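Local coordinates for protein 8-amino-8-demethylriboflavin N,N-dimethyltransferase (Streptomyces davawensis, PDB 4D7K) that catalyses the two S-adenosyl-L-methionine-dependent N-methylations that turn 8-amino-8-demethylriboflavin into the antibiotic roseoflavin, working as a homodimer, at residues Thr172-Gly177 with Gly329-Gly334; Thr180-Ile185 with Thr198-Ser203; Thr204-Asp209 with Val240-Cys245; Leu281-Ser286 with Ala338-Arg343. One frame throughout, in Å; residues are numbered along the deposited sequence.

Contact 1. Residues Thr172-Gly177 with Gly329-Gly334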
loop_
_atom_site.group_PDB
_atom_site.type_symbol
_atom_site.label_atom_id
_atom_site.label_comp_id
_atom_site.label_asym_id
_atom_site.label_seq_id
_atom_site.Cartn_x
_atom_site.Cartn_y
_atom_site.Cartn_z
ATOM N N THR A 172 18.552 23.099 -2.366
ATOM C CA THR A 172 19.265 23.275 -1.107
ATOM C C THR A 172 20.499 22.389 -1.012
ATOM O O THR A 172 21.247 22.470 -0.043
ATOM C CB THR A 172 18.361 22.980 0.105
ATOM O OG1 THR A 172 17.970 21.601 0.086
ATOM C CG2 THR A 172 17.123 23.868 0.078
ATOM N N SER A 173 20.713 21.545 -2.016
ATOM C CA SER A 173 21.802 20.575 -1.962
ATOM C C SER A 173 22.929 20.911 -2.935
ATOM O O SER A 173 24.021 20.347 -2.847
ATOM C CB SER A 173 21.271 19.170 -2.248
ATOM O OG SER A 173 20.235 18.828 -1.344
ATOM N N PHE A 174 22.657 21.822 -3.864
ATOM C CA PHE A 174 23.663 22.249 -4.829
ATOM C C PHE A 174 23.635 23.765 -4.987
ATOM O O PHE A 174 22.592 24.394 -4.816
ATOM C CB PHE A 174 23.444 21.567 -6.183
ATOM C CG PHE A 174 24.541 21.831 -7.179
ATOM C CD1 PHE A 174 25.756 21.168 -7.084
ATOM C CD2 PHE A 174 24.357 22.742 -8.209
ATOM C CE1 PHE A 174 26.768 21.409 -7.994
ATOM C CE2 PHE A 174 25.364 22.990 -9.125
ATOM C CZ PHE A 174 26.571 22.321 -9.019
ATOM N N ASP A 175 24.784 24.348 -5.313
ATOM C CA ASP A 175 24.893 25.797 -5.437
ATOM C C ASP A 175 24.627 26.270 -6.865
ATOM O O ASP A 175 25.554 26.573 -7.616
ATOM C CB ASP A 175 26.277 26.264 -4.975
ATOM C CG ASP A 175 26.413 27.776 -4.972
ATOM O OD1 ASP A 175 25.380 28.465 -4.831
ATOM O OD2 ASP A 175 27.551 28.272 -5.113
ATOM N N PHE A 176 23.354 26.342 -7.235
ATOM C CA PHE A 176 22.981 26.850 -8.550
ATOM C C PHE A 176 23.295 28.337 -8.685
ATOM O O PHE A 176 23.434 28.848 -9.794
ATOM C CB PHE A 176 21.499 26.605 -8.816
ATOM C CG PHE A 176 21.144 25.157 -8.964
ATOM C CD1 PHE A 176 21.369 24.494 -10.159
ATOM C CD2 PHE A 176 20.580 24.458 -7.911
ATOM C CE1 PHE A 176 21.041 23.163 -10.299
ATOM C CE2 PHE A 176 20.249 23.125 -8.044
ATOM C CZ PHE A 176 20.479 22.476 -9.240
ATOM N N GLY A 177 23.423 29.018 -7.550
ATOM C CA GLY A 177 23.660 30.450 -7.530
ATOM C C GLY A 177 24.993 30.910 -8.095
ATOM O O GLY A 177 25.233 32.112 -8.214
ATOM N N GLY A 329 31.863 15.738 -8.993
ATOM C CA GLY A 329 31.273 15.140 -7.811
ATOM C C GLY A 329 29.817 14.764 -8.006
ATOM O O GLY A 329 29.135 15.313 -8.866
ATOM N N ILE A 330 29.344 13.814 -7.207
ATOM C CA ILE A 330 27.933 13.445 -7.208
ATOM C C ILE A 330 27.307 13.861 -5.881
ATOM O O ILE A 330 27.444 13.170 -4.870
ATOM C CB ILE A 330 27.743 11.936 -7.437
ATOM C CG1 ILE A 330 28.388 11.522 -8.763
ATOM C CG2 ILE A 330 26.264 11.572 -7.408
ATOM C CD1 ILE A 330 28.199 10.061 -9.113
ATOM N N HIS A 331 26.633 15.006 -5.889
ATOM C CA HIS A 331 26.099 15.586 -4.663
ATOM C C HIS A 331 24.711 15.049 -4.357
ATOM O O HIS A 331 23.809 15.151 -5.186
ATOM C CB HIS A 331 26.055 17.109 -4.764
ATOM C CG HIS A 331 27.305 17.716 -5.315
ATOM N ND1 HIS A 331 28.279 18.272 -4.511
ATOM C CD2 HIS A 331 27.743 17.861 -6.588
ATOM C CE1 HIS A 331 29.261 18.731 -5.267
ATOM N NE2 HIS A 331 28.960 18.493 -6.532
ATOM N N PRO A 332 24.537 14.477 -3.158
ATOM C CA PRO A 332 23.239 13.960 -2.713
ATOM C C PRO A 332 22.185 15.062 -2.615
ATOM O O PRO A 332 22.438 16.099 -2.000
ATOM C CB PRO A 332 23.544 13.378 -1.326
ATOM C CG PRO A 332 25.024 13.179 -1.302
ATOM C CD PRO A 332 25.591 14.264 -2.155
ATOM N N ALA A 333 21.027 14.833 -3.223
ATOM C CA ALA A 333 19.918 15.779 -3.161
ATOM C C ALA A 333 18.722 15.112 -2.497
ATOM O O ALA A 333 17.753 14.747 -3.162
ATOM C CB ALA A 333 19.555 16.280 -4.557
ATOM N N GLY A 334 18.801 14.944 -1.181
ATOM C CA GLY A 334 17.802 14.186 -0.454
ATOM C C GLY A 334 18.158 12.710 -0.450
ATOM O O GLY A 334 19.313 12.343 -0.667
#
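Ser-173 OG is bonded to the carbonyl oxygen of Asp-169, in the helix just before, and at the same time rests against Ala-333 CA at 3.6 Å. Its CB is nearer still to the other segment, 3.3 Å from Pro-332 O. Both CB and OG thus pack against the backbone of 329-334, and no hydrogen bond crosses between the segments. The Ala-333 methyl lies alongside, with its CB 4.1 Å from Ser-173 CB.

The second half of the contact is aromatic. Phe-174 carries CG anti to its backbone N (chi1 -173°), and the CD1-CE1 side of the ring comes nearer to His-331 than the direction of its CB would suggest. The pair is edge-to-face, with centroids 5.3 Å apart and ring planes at 63°. Phe-174 CD1 stands over one face of the imidazole, offset toward the rim, 3.9 Å from His-331 CD2; Phe-174 CE1 is 3.9 Å from His-331 NE2.

In the Rossmann-like fold of class I methyltransferases, this joins the loop leading from helix 167-171 into strand 181-185 to strand 325-333, an outermost strand of the seven-stranded sheet. An inverse gamma turn centred on Asp-175 brings Phe-176 back beside Phe-174, and Phe-174 CD2 lies 3.8 Å above the plane of the Phe-176 ring, over its centre. His-331 NE2 hydrogen-bonds Glu-341 OE1 on the neighbouring strand.

Contact 2. Residues Thr180-Ile185 with Thr198-Ser203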
loop_
_atom_site.group_PDB
_atom_site.type_symbol
_atom_site.label_atom_id
_atom_site.label_comp_id
_atom_site.label_asym_id
_atom_site.label_seq_id
_atom_site.Cartn_x
_atom_site.Cartn_y
_atom_site.Cartn_z
ATOM N N THR A 180 25.019 31.713 -14.182
ATOM C CA THR A 180 24.234 32.862 -14.622
ATOM C C THR A 180 23.390 32.585 -15.859
ATOM O O THR A 180 22.546 33.400 -16.235
ATOM C CB THR A 180 25.135 34.071 -14.919
ATOM O OG1 THR A 180 24.353 35.099 -15.536
ATOM C CG2 THR A 180 26.268 33.675 -15.854
ATOM N N ARG A 181 23.618 31.444 -16.497
ATOM C CA ARG A 181 22.834 31.079 -17.669
ATOM C C ARG A 181 22.572 29.577 -17.722
ATOM O O ARG A 181 23.485 28.774 -17.916
ATOM C CB ARG A 181 23.530 31.541 -18.950
ATOM C CG ARG A 181 22.627 31.485 -20.166
ATOM C CD ARG A 181 23.318 31.997 -21.415
ATOM N NE ARG A 181 22.453 31.870 -22.584
ATOM C CZ ARG A 181 22.871 31.982 -23.840
ATOM N NH1 ARG A 181 24.150 32.224 -24.099
ATOM N NH2 ARG A 181 22.009 31.848 -24.839
ATOM N N PHE A 182 21.308 29.208 -17.554
ATOM C CA PHE A 182 20.923 27.810 -17.477
ATOM C C PHE A 182 20.350 27.299 -18.791
ATOM O O PHE A 182 19.656 28.022 -19.503
ATOM C CB PHE A 182 19.908 27.611 -16.351
ATOM C CG PHE A 182 20.414 28.031 -15.004
ATOM C CD1 PHE A 182 20.263 29.338 -14.569
ATOM C CD2 PHE A 182 21.046 27.120 -14.174
ATOM C CE1 PHE A 182 20.732 29.728 -13.328
ATOM C CE2 PHE A 182 21.517 27.502 -12.930
ATOM C CZ PHE A 182 21.360 28.810 -12.507
ATOM N N ALA A 183 20.645 26.041 -19.102
ATOM C CA ALA A 183 20.116 25.398 -20.293
ATOM C C ALA A 183 19.450 24.084 -19.915
ATOM O O ALA A 183 20.116 23.057 -19.771
ATOM C CB ALA A 183 21.218 25.168 -21.318
ATOM N N ASP A 184 18.133 24.124 -19.747
ATOM C CA ASP A 184 17.378 22.943 -19.355
ATOM C C ASP A 184 17.028 22.097 -20.572
ATOM O O ASP A 184 16.080 22.397 -21.295
ATOM C CB ASP A 184 16.107 23.341 -18.603
ATOM C CG ASP A 184 15.602 22.240 -17.684
ATOM O OD1 ASP A 184 15.891 21.053 -17.954
ATOM O OD2 ASP A 184 14.921 22.560 -16.687
ATOM N N ILE A 185 17.800 21.040 -20.795
ATOM C CA ILE A 185 17.568 20.148 -21.923
ATOM C C ILE A 185 16.528 19.096 -21.561
ATOM O O ILE A 185 16.785 18.209 -20.746
ATOM C CB ILE A 185 18.864 19.450 -22.374
ATOM C CG1 ILE A 185 19.990 20.473 -22.533
ATOM C CG2 ILE A 185 18.638 18.681 -23.670
ATOM C CD1 ILE A 185 19.651 21.608 -23.473
ATOM N N THR A 198 14.148 31.400 -9.747
ATOM C CA THR A 198 13.590 32.093 -8.592
ATOM C C THR A 198 14.601 32.090 -7.449
ATOM O O THR A 198 14.609 32.992 -6.614
ATOM C CB THR A 198 12.271 31.449 -8.121
ATOM O OG1 THR A 198 11.398 31.271 -9.243
ATOM C CG2 THR A 198 11.580 32.325 -7.079
ATOM N N ALA A 199 15.457 31.073 -7.426
ATOM C CA ALA A 199 16.492 30.962 -6.404
ATOM C C ALA A 199 17.719 31.797 -6.759
ATOM O O ALA A 199 18.478 32.209 -5.881
ATOM C CB ALA A 199 16.884 29.509 -6.203
ATOM N N VAL A 200 17.915 32.034 -8.053
ATOM C CA VAL A 200 18.987 32.903 -8.524
ATOM C C VAL A 200 18.371 34.125 -9.198
ATOM O O VAL A 200 18.074 34.090 -10.391
ATOM C CB VAL A 200 19.931 32.179 -9.511
ATOM C CG1 VAL A 200 21.189 33.000 -9.743
ATOM C CG2 VAL A 200 20.297 30.797 -8.992
ATOM N N PRO A 201 18.173 35.209 -8.430
ATOM C CA PRO A 201 17.439 36.401 -8.877
ATOM C C PRO A 201 18.027 37.053 -10.126
ATOM O O PRO A 201 17.281 37.569 -10.958
ATOM C CB PRO A 201 17.543 37.348 -7.673
ATOM C CG PRO A 201 18.733 36.875 -6.912
ATOM C CD PRO A 201 18.743 35.388 -7.085
ATOM N N SER A 202 19.348 37.028 -10.255
ATOM C CA SER A 202 20.004 37.627 -11.409
ATOM C C SER A 202 20.524 36.554 -12.358
ATOM O O SER A 202 21.724 36.280 -12.397
ATOM C CB SER A 202 21.150 38.537 -10.959
ATOM O OG SER A 202 20.690 39.525 -10.053
ATOM N N SER A 203 19.618 35.948 -13.119
ATOM C CA SER A 203 19.993 34.902 -14.063
ATOM C C SER A 203 18.915 34.670 -15.114
ATOM O O SER A 203 17.756 35.043 -14.928
ATOM C CB SER A 203 20.278 33.592 -13.328
ATOM O OG SER A 203 19.080 33.001 -12.860
#
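Phe-182, on the first strand of a beta-alpha-beta unit (strand 181-185, helix 191-199, strand 204-209), reaches across to Val-200 and Ser-203 in the connection that follows the helix. Its CB points toward that connection, and CG lies beside the backbone N, anti to the carbonyl carbon (chi1 -59°). Farther out, CE1 brings the ring edge to Ser-203: the hydroxyl OG is 3.7 Å from Phe-182 CE1, close to the ring plane, and Ser-203 CB also sits at this edge, in plane, 3.9 Å from the same carbon. At the tip, Phe-182 CZ meets Val-200 CG2 obliquely at 4.2 Å. Leu-193 and Val-196 of the helix also touch this ring.

Val-200 is where the chain leaves helical geometry, and no hydrogen bond links the two segments. Beside Phe-182 they approach through the backbone, Thr-180 O lying 3.7 Å from Ser-203 CA. The serine hydroxyl, although against an aromatic edge, is satisfied locally. With OG between the backbone N and the carbonyl carbon (chi1 73°), Ser-203 OG donates to Val-200 O at 2.9 Å, tilted 23° from the plane of that carbonyl.

Contact 3. Residues Thr204-Asp209 with Val240-Cys245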
loop_
_atom_site.group_PDB
_atom_site.type_symbol
_atom_site.label_atom_id
_atom_site.label_comp_id
_atom_site.label_asym_id
_atom_site.label_seq_id
_atom_site.Cartn_x
_atom_site.Cartn_y
_atom_site.Cartn_z
ATOM N N THR A 204 19.307 34.050 -16.222
ATOM C CA THR A 204 18.377 33.730 -17.296
ATOM C C THR A 204 18.430 32.239 -17.599
ATOM O O THR A 204 19.204 31.502 -16.985
ATOM C CB THR A 204 18.686 34.523 -18.577
ATOM O OG1 THR A 204 19.993 34.179 -19.052
ATOM C CG2 THR A 204 18.625 36.020 -18.304
ATOM N N GLY A 205 17.609 31.798 -18.546
ATOM C CA GLY A 205 17.539 30.389 -18.880
ATOM C C GLY A 205 17.146 30.106 -20.315
ATOM O O GLY A 205 16.615 30.970 -21.011
ATOM N N VAL A 206 17.421 28.885 -20.761
ATOM C CA VAL A 206 17.007 28.434 -22.081
ATOM C C VAL A 206 16.302 27.090 -21.956
ATOM O O VAL A 206 16.897 26.109 -21.512
ATOM C CB VAL A 206 18.198 28.300 -23.051
ATOM C CG1 VAL A 206 17.716 27.822 -24.412
ATOM C CG2 VAL A 206 18.937 29.624 -23.183
ATOM N N LEU A 207 15.029 27.052 -22.335
ATOM C CA LEU A 207 14.249 25.824 -22.268
ATOM C C LEU A 207 14.264 25.084 -23.601
ATOM O O LEU A 207 13.755 25.585 -24.605
ATOM C CB LEU A 207 12.811 26.129 -21.857
ATOM C CG LEU A 207 11.859 24.937 -21.837
ATOM C CD1 LEU A 207 12.415 23.856 -20.929
ATOM C CD2 LEU A 207 10.477 25.373 -21.377
ATOM N N VAL A 208 14.846 23.890 -23.602
ATOM C CA VAL A 208 14.945 23.080 -24.811
ATOM C C VAL A 208 14.075 21.832 -24.722
ATOM O O VAL A 208 14.311 20.968 -23.878
ATOM C CB VAL A 208 16.398 22.652 -25.080
ATOM C CG1 VAL A 208 16.457 21.694 -26.259
ATOM C CG2 VAL A 208 17.273 23.867 -25.326
ATOM N N ASP A 209 13.074 21.736 -25.591
ATOM C CA ASP A 209 12.193 20.573 -25.606
ATOM C C ASP A 209 11.426 20.465 -26.924
ATOM O O ASP A 209 11.461 21.375 -27.755
ATOM C CB ASP A 209 11.216 20.627 -24.426
ATOM C CG ASP A 209 10.704 19.253 -24.024
ATOM O OD1 ASP A 209 10.241 18.506 -24.911
ATOM O OD2 ASP A 209 10.772 18.914 -22.823
ATOM N N VAL A 240 18.707 22.520 -31.755
ATOM C CA VAL A 240 18.381 23.746 -31.038
ATOM C C VAL A 240 19.197 23.941 -29.761
ATOM O O VAL A 240 18.808 24.715 -28.888
ATOM C CB VAL A 240 16.882 23.789 -30.677
ATOM C CG1 VAL A 240 16.035 23.824 -31.940
ATOM C CG2 VAL A 240 16.507 22.592 -29.812
ATOM N N LEU A 241 20.326 23.246 -29.651
ATOM C CA LEU A 241 21.200 23.412 -28.491
ATOM C C LEU A 241 21.790 24.816 -28.444
ATOM O O LEU A 241 22.481 25.233 -29.370
ATOM C CB LEU A 241 22.331 22.381 -28.503
ATOM C CG LEU A 241 22.035 20.989 -27.949
ATOM C CD1 LEU A 241 23.294 20.136 -27.968
ATOM C CD2 LEU A 241 21.473 21.081 -26.545
ATOM N N PRO A 242 21.512 25.553 -27.360
ATOM C CA PRO A 242 22.057 26.904 -27.204
ATOM C C PRO A 242 23.551 26.880 -26.898
ATOM O O PRO A 242 24.049 25.910 -26.322
ATOM C CB PRO A 242 21.261 27.466 -26.024
ATOM C CG PRO A 242 20.887 26.262 -25.230
ATOM C CD PRO A 242 20.647 25.170 -26.231
ATOM N N THR A 243 24.250 27.940 -27.281
ATOM C CA THR A 243 25.692 28.031 -27.080
ATOM C C THR A 243 26.044 29.195 -26.154
ATOM O O THR A 243 25.484 30.284 -26.272
ATOM C CB THR A 243 26.430 28.199 -28.428
ATOM O OG1 THR A 243 26.120 27.091 -29.282
ATOM C CG2 THR A 243 27.939 28.268 -28.226
ATOM N N GLY A 244 26.968 28.958 -25.228
ATOM C CA GLY A 244 27.436 30.008 -24.343
ATOM C C GLY A 244 26.840 29.941 -22.950
ATOM O O GLY A 244 27.033 30.849 -22.141
ATOM N N CYS A 245 26.112 28.867 -22.668
ATOM C CA CYS A 245 25.551 28.667 -21.340
ATOM C C CYS A 245 26.609 28.072 -20.418
ATOM O O CYS A 245 27.417 27.245 -20.840
ATOM C CB CYS A 245 24.316 27.769 -21.406
ATOM S SG CYS A 245 22.941 28.479 -22.352
#
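Val-240 opens the second segment by setting its CG2 methyl 3.7 Å from Val-208 CG1. The two side chains run by one another, heading opposite ways. In Val-240, CG1 lies beside the backbone N, anti to the carbonyl carbon (chi1 -64°), and CG2 takes the position between the two. The next residue, Leu-241, turns its CB away from the strand and packs on Ile-185 of strand 181-185, which Val-208 touches as well.

Pro-242 faces the strand again and spans two of its residues. Pro-242 CD comes 3.7 Å from Val-208 CG2, tip to tip, while Pro-242 CG lies 3.6 Å from Val-206 CG1 and Pro-242 CB is 3.9 Å from that same methyl. The nearest CA pairs, Val-206 with Pro-242 at 7.4 Å and Val-208 with Val-240 at 7.1 Å, are too far apart for sheet pairing, which agrees with the absence of hydrogen bonds between the segments.

The loop therefore packs by side chains onto one face of a Rossmann-like sheet, where Val-206 and Val-208 of parallel strand 204-209 point toward it and Leu-207 points away. That strand ends at Asp-209, predicted to bind S-adenosyl-L-methionine, as the acidic residue closing this strand does in many class I methyltransferases; its OD2 accepts the backbone N-H of Gly-188. Beyond Thr-243, Gly-244, with a positive phi of 102°, turns the chain. After it, Cys-245 turns back toward the strand, its SG reaching 4.2 Å from Val-206 CG2.

Contact 4. Residues Leu281-Ser286 with Ala338-Arg343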
loop_
_atom_site.group_PDB
_atom_site.type_symbol
_atom_site.label_atom_id
_atom_site.label_comp_id
_atom_site.label_asym_id
_atom_site.label_seq_id
_atom_site.Cartn_x
_atom_site.Cartn_y
_atom_site.Cartn_z
ATOM N N LEU A 281 28.094 20.722 -16.750
ATOM C CA LEU A 281 26.941 19.914 -17.114
ATOM C C LEU A 281 26.433 19.247 -15.843
ATOM O O LEU A 281 27.158 18.484 -15.210
ATOM C CB LEU A 281 27.303 18.868 -18.172
ATOM C CG LEU A 281 26.275 17.768 -18.449
ATOM C CD1 LEU A 281 24.942 18.354 -18.893
ATOM C CD2 LEU A 281 26.807 16.800 -19.494
ATOM N N LEU A 282 25.201 19.558 -15.456
ATOM C CA LEU A 282 24.622 18.993 -14.240
ATOM C C LEU A 282 23.575 17.941 -14.584
ATOM O O LEU A 282 22.538 18.259 -15.162
ATOM C CB LEU A 282 23.998 20.091 -13.375
ATOM C CG LEU A 282 24.835 21.355 -13.154
ATOM C CD1 LEU A 282 24.047 22.372 -12.351
ATOM C CD2 LEU A 282 26.166 21.033 -12.470
ATOM N N ILE A 283 23.851 16.689 -14.240
ATOM C CA ILE A 283 22.903 15.619 -14.515
ATOM C C ILE A 283 22.147 15.235 -13.250
ATOM O O ILE A 283 22.733 14.806 -12.258
ATOM C CB ILE A 283 23.595 14.377 -15.103
ATOM C CG1 ILE A 283 24.384 14.756 -16.358
ATOM C CG2 ILE A 283 22.566 13.308 -15.439
ATOM C CD1 ILE A 283 25.038 13.580 -17.051
ATOM N N LEU A 284 20.833 15.406 -13.295
ATOM C CA LEU A 284 19.983 15.124 -12.151
ATOM C C LEU A 284 19.365 13.739 -12.309
ATOM O O LEU A 284 18.626 13.483 -13.256
ATOM C CB LEU A 284 18.899 16.198 -12.007
ATOM C CG LEU A 284 19.260 17.531 -11.332
ATOM C CD1 LEU A 284 20.445 18.220 -11.987
ATOM C CD2 LEU A 284 18.061 18.462 -11.327
ATOM N N ASP A 285 19.684 12.842 -11.383
ATOM C CA ASP A 285 19.232 11.462 -11.485
ATOM C C ASP A 285 19.411 10.733 -10.160
ATOM O O ASP A 285 19.988 11.272 -9.215
ATOM C CB ASP A 285 19.999 10.730 -12.594
ATOM C CG ASP A 285 19.238 9.537 -13.155
ATOM O OD1 ASP A 285 18.203 9.148 -12.573
ATOM O OD2 ASP A 285 19.683 8.980 -14.181
ATOM N N SER A 286 18.895 9.511 -10.095
ATOM C CA SER A 286 19.200 8.610 -8.995
ATOM C C SER A 286 20.387 7.746 -9.405
ATOM O O SER A 286 20.387 7.155 -10.485
ATOM C CB SER A 286 17.990 7.746 -8.641
ATOM O OG SER A 286 18.280 6.886 -7.554
ATOM N N ALA A 338 20.271 12.927 -6.960
ATOM C CA ALA A 338 21.605 13.473 -6.805
ATOM C C ALA A 338 21.914 14.421 -7.952
ATOM O O ALA A 338 21.345 14.301 -9.037
ATOM C CB ALA A 338 22.633 12.355 -6.746
ATOM N N VAL A 339 22.808 15.369 -7.709
ATOM C CA VAL A 339 23.281 16.225 -8.782
ATOM C C VAL A 339 24.676 15.791 -9.206
ATOM O O VAL A 339 25.640 15.946 -8.456
ATOM C CB VAL A 339 23.300 17.702 -8.371
ATOM C CG1 VAL A 339 23.901 18.549 -9.482
ATOM C CG2 VAL A 339 21.895 18.169 -8.051
ATOM N N ILE A 340 24.771 15.224 -10.404
ATOM C CA ILE A 340 26.057 14.832 -10.962
ATOM C C ILE A 340 26.709 16.041 -11.612
ATOM O O ILE A 340 26.279 16.487 -12.668
ATOM C CB ILE A 340 25.915 13.704 -12.003
ATOM C CG1 ILE A 340 25.160 12.514 -11.407
ATOM C CG2 ILE A 340 27.284 13.266 -12.511
ATOM C CD1 ILE A 340 24.963 11.363 -12.381
ATOM N N GLU A 341 27.739 16.582 -10.973
ATOM C CA GLU A 341 28.429 17.743 -11.519
ATOM C C GLU A 341 29.543 17.306 -12.465
ATOM O O GLU A 341 30.484 16.625 -12.053
ATOM C CB GLU A 341 28.990 18.612 -10.395
ATOM C CG GLU A 341 29.621 19.902 -10.876
ATOM C CD GLU A 341 30.340 20.644 -9.768
ATOM O OE1 GLU A 341 30.146 20.284 -8.590
ATOM O OE2 GLU A 341 31.103 21.583 -10.078
ATOM N N CYS A 342 29.433 17.697 -13.731
ATOM C CA CYS A 342 30.398 17.281 -14.750
ATOM C C CYS A 342 31.146 18.463 -15.350
ATOM O O CYS A 342 30.576 19.532 -15.568
ATOM C CB CYS A 342 29.698 16.505 -15.868
ATOM S SG CYS A 342 28.765 15.073 -15.311
ATOM N N ARG A 343 32.425 18.254 -15.638
ATOM C CA ARG A 343 33.274 19.303 -16.176
ATOM C C ARG A 343 33.896 18.864 -17.496
ATOM O O ARG A 343 34.217 17.689 -17.676
ATOM C CB ARG A 343 34.361 19.667 -15.165
ATOM C CG ARG A 343 35.331 20.745 -15.601
ATOM C CD ARG A 343 36.371 20.963 -14.517
ATOM N NE ARG A 343 36.849 19.689 -13.987
ATOM C CZ ARG A 343 37.452 19.544 -12.812
ATOM N NH1 ARG A 343 37.650 20.596 -12.030
ATOM N NH2 ARG A 343 37.849 18.342 -12.416
#
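Two carboxylates are the flat side-chain groups of this pairing, on Glu-341 opposite Leu-282 and on Asp-285 opposite Ala-338. At Glu-341, OE2 takes salt bridges from both Arg-178 and Arg-280. CG is anti to the backbone N (chi1 -175°), which lays it beside Leu-282 CD2 at 4.0 Å, the two side chains pointing the same way. The Asp-285 carboxylate is approached from above its plane, Ser-286 N standing 37° out of it at OD1.

Strands 281-285 and 338-343 run antiparallel, their axes at 156°. Six backbone bonds join three hydrogen-bonded pairs, from Ile-340 N to Ile-283 O at 2.8 Å to the longer Asp-285 N to Ala-338 O at 3.2 Å. This is the place in the class I methyltransferase sheet (order 3-2-1-4-5-7-6) where the single reversed strand enters.

On one face Ile-283 CB meets Ile-340 CB at 3.9 Å, and Trp-316 of helix 313-322 touches both isoleucines. On the other, Leu-284 CD1 lies 4.2 Å from Val-339 CG2, and Val-339 CG1 packs against Leu-282 CB at 4.2 Å.

All four contacts reach one sheet. Contacts 1 and 4, with centres 9 Å apart, meet at the reversed strand 337-344: His-331 O is 2.7 Å from Val-339 N, a probable hydrogen bond, and Phe-174 CE2 packs on Leu-282 CD1 at 3.5 Å. Contact 1 also meets contact 2, where Gly-177 CA lies 3.7 Å from Val-200 CG2. Neighbouring parallel strands join contacts 2 and 3, Phe-182 O being 2.7 Å from Val-206 N. Contact 3 holds the predicted S-adenosyl-L-methionine residue Asp-209, and its Val-208 side chain is about 4 Å from that of Phe-237, another predicted binding residue; the side chain of Leu-281 in contact 4 is about 11 Å from that of Phe-237.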